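Local coordinates for Oxidored_FMN domain-containing protein ([Pseudomonas] geniculata N1, PDB 6L6J), which is an amine oxidase that acts on 6-hydroxypseudooxynicotine and carries FMN and a [4Fe-4S] cluster, at residues 528-533 with 550-555. Sequence-based numbering, arbitrary orientation.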
ATOM      1  N   GLU A 528     -13.508  17.890  -5.410  1.00 29.92           N
ATOM      2  CA  GLU A 528     -14.300  17.609  -4.183  1.00 31.50           C
ATOM      3  C   GLU A 528     -14.332  16.088  -3.922  1.00 33.26           C
ATOM      4  O   GLU A 528     -15.188  15.644  -3.125  1.00 36.33           O
ATOM      5  CB  GLU A 528     -15.726  18.133  -4.365  1.00 31.73           C
ATOM      6  CG  GLU A 528     -15.860  19.617  -4.106  1.00 33.77           C
ATOM      7  CD  GLU A 528     -16.287  19.958  -2.694  1.00 35.30           C
ATOM      8  OE1 GLU A 528     -17.416  19.590  -2.325  1.00 37.84           O
ATOM      9  OE2 GLU A 528     -15.485  20.569  -1.968  1.00 35.07           O
ATOM     10  N   ASP A 529     -13.484  15.312  -4.609  1.00 30.34           N
ATOM     11  CA  ASP A 529     -13.359  13.845  -4.432  1.00 28.48           C
ATOM     12  C   ASP A 529     -12.190  13.563  -3.491  1.00 28.73           C
ATOM     13  O   ASP A 529     -12.341  12.665  -2.664  1.00 31.22           O
ATOM     14  CB  ASP A 529     -13.139  13.135  -5.764  1.00 28.75           C
ATOM     15  CG  ASP A 529     -12.693  11.700  -5.605  1.00 28.18           C
ATOM     16  OD1 ASP A 529     -13.558  10.841  -5.406  1.00 26.45           O
ATOM     17  OD2 ASP A 529     -11.478  11.475  -5.646  1.00 30.89           O
ATOM     18  N   TYR A 530     -11.071  14.280  -3.652  1.00 27.26           N
ATOM     19  CA  TYR A 530      -9.921  14.329  -2.701  1.00 26.91           C
ATOM     20  C   TYR A 530      -8.959  13.147  -2.921  1.00 27.81           C
ATOM     21  O   TYR A 530      -8.018  12.954  -2.091  1.00 25.88           O
ATOM     22  CB  TYR A 530     -10.409  14.346  -1.238  1.00 25.02           C
ATOM     23  CG  TYR A 530     -11.088  15.612  -0.767  1.00 24.03           C
ATOM     24  CD1 TYR A 530     -11.359  16.668  -1.625  1.00 23.65           C
ATOM     25  CD2 TYR A 530     -11.497  15.744   0.550  1.00 23.21           C
ATOM     26  CE1 TYR A 530     -11.973  17.831  -1.187  1.00 23.57           C
ATOM     27  CE2 TYR A 530     -12.147  16.881   1.003  1.00 22.96           C
ATOM     28  CZ  TYR A 530     -12.380  17.931   0.136  1.00 24.44           C
ATOM     29  OH  TYR A 530     -12.959  19.054   0.632  1.00 21.26           O
ATOM     30  N   TYR A 531      -9.145  12.350  -3.980  1.00 28.29           N
ATOM     31  CA  TYR A 531      -8.208  11.229  -4.295  1.00 27.77           C
ATOM     32  C   TYR A 531      -7.512  11.486  -5.645  1.00 28.79           C
ATOM     33  O   TYR A 531      -7.147  12.629  -5.904  1.00 45.66           O
ATOM     34  CB  TYR A 531      -8.998   9.936  -4.084  1.00 26.22           C
ATOM     35  CG  TYR A 531      -8.191   8.667  -4.084  1.00 27.15           C
ATOM     36  CD1 TYR A 531      -6.813   8.675  -3.963  1.00 27.24           C
ATOM     37  CD2 TYR A 531      -8.805   7.442  -4.249  1.00 30.09           C
ATOM     38  CE1 TYR A 531      -6.073   7.506  -4.019  1.00 27.69           C
ATOM     39  CE2 TYR A 531      -8.079   6.256  -4.271  1.00 29.09           C
ATOM     40  CZ  TYR A 531      -6.702   6.283  -4.168  1.00 28.53           C
ATOM     41  OH  TYR A 531      -5.969   5.120  -4.194  1.00 27.20           O
ATOM     42  N   TYR A 532      -7.383  10.502  -6.525  1.00 27.64           N
ATOM     43  CA  TYR A 532      -6.515  10.569  -7.734  1.00 28.06           C
ATOM     44  C   TYR A 532      -7.253  11.096  -8.973  1.00 27.44           C
ATOM     45  O   TYR A 532      -6.580  11.573  -9.881  1.00 30.78           O
ATOM     46  CB  TYR A 532      -5.994   9.165  -8.050  1.00 27.49           C
ATOM     47  CG  TYR A 532      -7.083   8.176  -8.382  1.00 25.85           C
ATOM     48  CD1 TYR A 532      -7.693   7.434  -7.390  1.00 27.24           C
ATOM     49  CD2 TYR A 532      -7.491   7.963  -9.686  1.00 26.95           C
ATOM     50  CE1 TYR A 532      -8.667   6.490  -7.673  1.00 26.66           C
ATOM     51  CE2 TYR A 532      -8.466   7.031  -9.991  1.00 27.23           C
ATOM     52  CZ  TYR A 532      -9.059   6.290  -8.984  1.00 27.12           C
ATOM     53  OH  TYR A 532     -10.025   5.370  -9.294  1.00 25.91           O
ATOM     54  N   MET A 533      -8.579  10.968  -9.056  1.00 26.52           N
ATOM     55  CA  MET A 533      -9.302  11.168 -10.337  1.00 25.89           C
ATOM     56  C   MET A 533      -9.101  12.592 -10.868  1.00 25.41           C
ATOM     57  O   MET A 533      -8.953  12.756 -12.088  1.00 26.68           O
ATOM     58  CB  MET A 533     -10.796  10.908 -10.207  1.00 27.54           C
ATOM     59  CG  MET A 533     -11.561  11.102 -11.512  1.00 29.58           C
ATOM     60  SD  MET A 533     -10.846  10.227 -12.945  1.00 31.69           S
ATOM     61  CE  MET A 533     -11.636   8.625 -12.786  1.00 31.07           C
ATOM     62  N   TYR A 550      -5.498  23.333 -10.933  1.00 28.86           N
ATOM     63  CA  TYR A 550      -6.131  22.364  -9.993  1.00 30.03           C
ATOM     64  C   TYR A 550      -6.641  23.146  -8.781  1.00 28.85           C
ATOM     65  O   TYR A 550      -5.813  23.838  -8.134  1.00 29.62           O
ATOM     66  CB  TYR A 550      -5.141  21.270  -9.564  1.00 29.69           C
ATOM     67  CG  TYR A 550      -5.619  20.440  -8.402  1.00 30.94           C
ATOM     68  CD1 TYR A 550      -5.366  20.813  -7.088  1.00 30.38           C
ATOM     69  CD2 TYR A 550      -6.364  19.295  -8.614  1.00 32.51           C
ATOM     70  CE1 TYR A 550      -5.811  20.047  -6.025  1.00 30.27           C
ATOM     71  CE2 TYR A 550      -6.817  18.520  -7.559  1.00 31.77           C
ATOM     72  CZ  TYR A 550      -6.550  18.903  -6.262  1.00 30.69           C
ATOM     73  OH  TYR A 550      -7.025  18.148  -5.232  1.00 33.21           O
ATOM     74  N   VAL A 551      -7.944  23.030  -8.487  1.00 28.26           N
ATOM     75  CA  VAL A 551      -8.660  23.831  -7.444  1.00 27.31           C
ATOM     76  C   VAL A 551      -9.336  22.854  -6.485  1.00 28.91           C
ATOM     77  O   VAL A 551     -10.133  22.029  -7.006  1.00 31.30           O
ATOM     78  CB  VAL A 551      -9.706  24.769  -8.079  1.00 27.57           C
ATOM     79  CG1 VAL A 551     -10.459  25.584  -7.029  1.00 28.24           C
ATOM     80  CG2 VAL A 551      -9.110  25.691  -9.129  1.00 25.72           C
ATOM     81  N   THR A 552      -9.042  22.921  -5.173  1.00 25.67           N
ATOM     82  CA  THR A 552      -9.772  22.120  -4.157  1.00 26.32           C
ATOM     83  C   THR A 552     -10.233  22.977  -2.963  1.00 25.45           C
ATOM     84  O   THR A 552      -9.596  24.012  -2.669  1.00 22.48           O
ATOM     85  CB  THR A 552      -8.953  20.921  -3.662  1.00 27.53           C
ATOM     86  OG1 THR A 552      -9.849  20.219  -2.789  1.00 25.67           O
ATOM     87  CG2 THR A 552      -7.671  21.310  -2.941  1.00 27.03           C
ATOM     88  N   THR A 553     -11.285  22.493  -2.288  1.00 24.07           N
ATOM     89  CA  THR A 553     -11.852  23.041  -1.025  1.00 24.54           C
ATOM     90  C   THR A 553     -11.026  22.565   0.164  1.00 24.06           C
ATOM     91  O   THR A 553     -11.070  23.218   1.218  1.00 24.43           O
ATOM     92  CB  THR A 553     -13.322  22.638  -0.862  1.00 26.14           C
ATOM     93  OG1 THR A 553     -13.409  21.219  -1.004  1.00 26.44           O
ATOM     94  CG2 THR A 553     -14.236  23.322  -1.864  1.00 27.29           C
ATOM     95  N   ALA A 554     -10.289  21.476  -0.025  1.00 25.77           N
ATOM     96  CA  ALA A 554      -9.325  20.904   0.944  1.00 26.35           C
ATOM     97  C   ALA A 554      -8.092  21.810   1.083  1.00 24.91           C
ATOM     98  O   ALA A 554      -7.802  22.623   0.175  1.00 26.24           O
ATOM     99  CB  ALA A 554      -8.953  19.501   0.517  1.00 26.60           C
ATOM    100  N   SER A 555      -7.399  21.690   2.204  1.00 24.58           N
ATOM    101  CA  SER A 555      -6.208  22.513   2.533  1.00 26.57           C
ATOM    102  C   SER A 555      -4.975  22.016   1.775  1.00 26.45           C
ATOM    103  O   SER A 555      -4.028  22.810   1.622  1.00 28.40           O
ATOM    104  CB  SER A 555      -5.960  22.522   4.005  1.00 26.66           C
ATOM    105  OG  SER A 555      -7.062  23.105   4.665  1.00 30.05           O
TER
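Tyr530 reaches across from the 528-533 loop to the 550-555 segment, which carries strand 547-552. Its CB starts out from a backbone in the left-handed region (phi 84°), and CG stands anti to the carbonyl carbon, beside the backbone N (chi1 -70°). Along one side of the ring, CD1 and then CE1 pass Thr552 OG1, which comes obliquely to 3.6 Å from Tyr530 CE1. That hydroxyl is hydrogen-bonded to Asp527 O, as donor, and accepts from Ala554 N, closing an ST turn. Over one face, toward the rim, Ala554 CB makes a CH-pi contact 4.0 Å from the Tyr530 ring centroid; so small a methyl can come close and offer its C-H bonds to the pi cloud. Arg492 adds a cation-pi contact. The setting is a beta-alpha-beta crossover: strands 522-527 and 547-552 are parallel neighbours joined through helix 533-542, and Tyr530 belongs to the loop entering that helix. Tyrosine suits the place by joining a flat ring to a far hydroxyl: Thr553 OG1 lies at the ring edge, in its plane, 2.8 Å from Tyr530 OH. Threonine's hydroxyl can sit beside this phenol oxygen and still donate to Glu528 OE2, nearly along its C-O axis; glutamate's second oxygen, OE1, accepts from Asn493 N. An alanine in place of Tyr530 would remove ring and hydroxyl, and would probably leave Ala554 without its aromatic partner and loosen the loop's hold on Thr553.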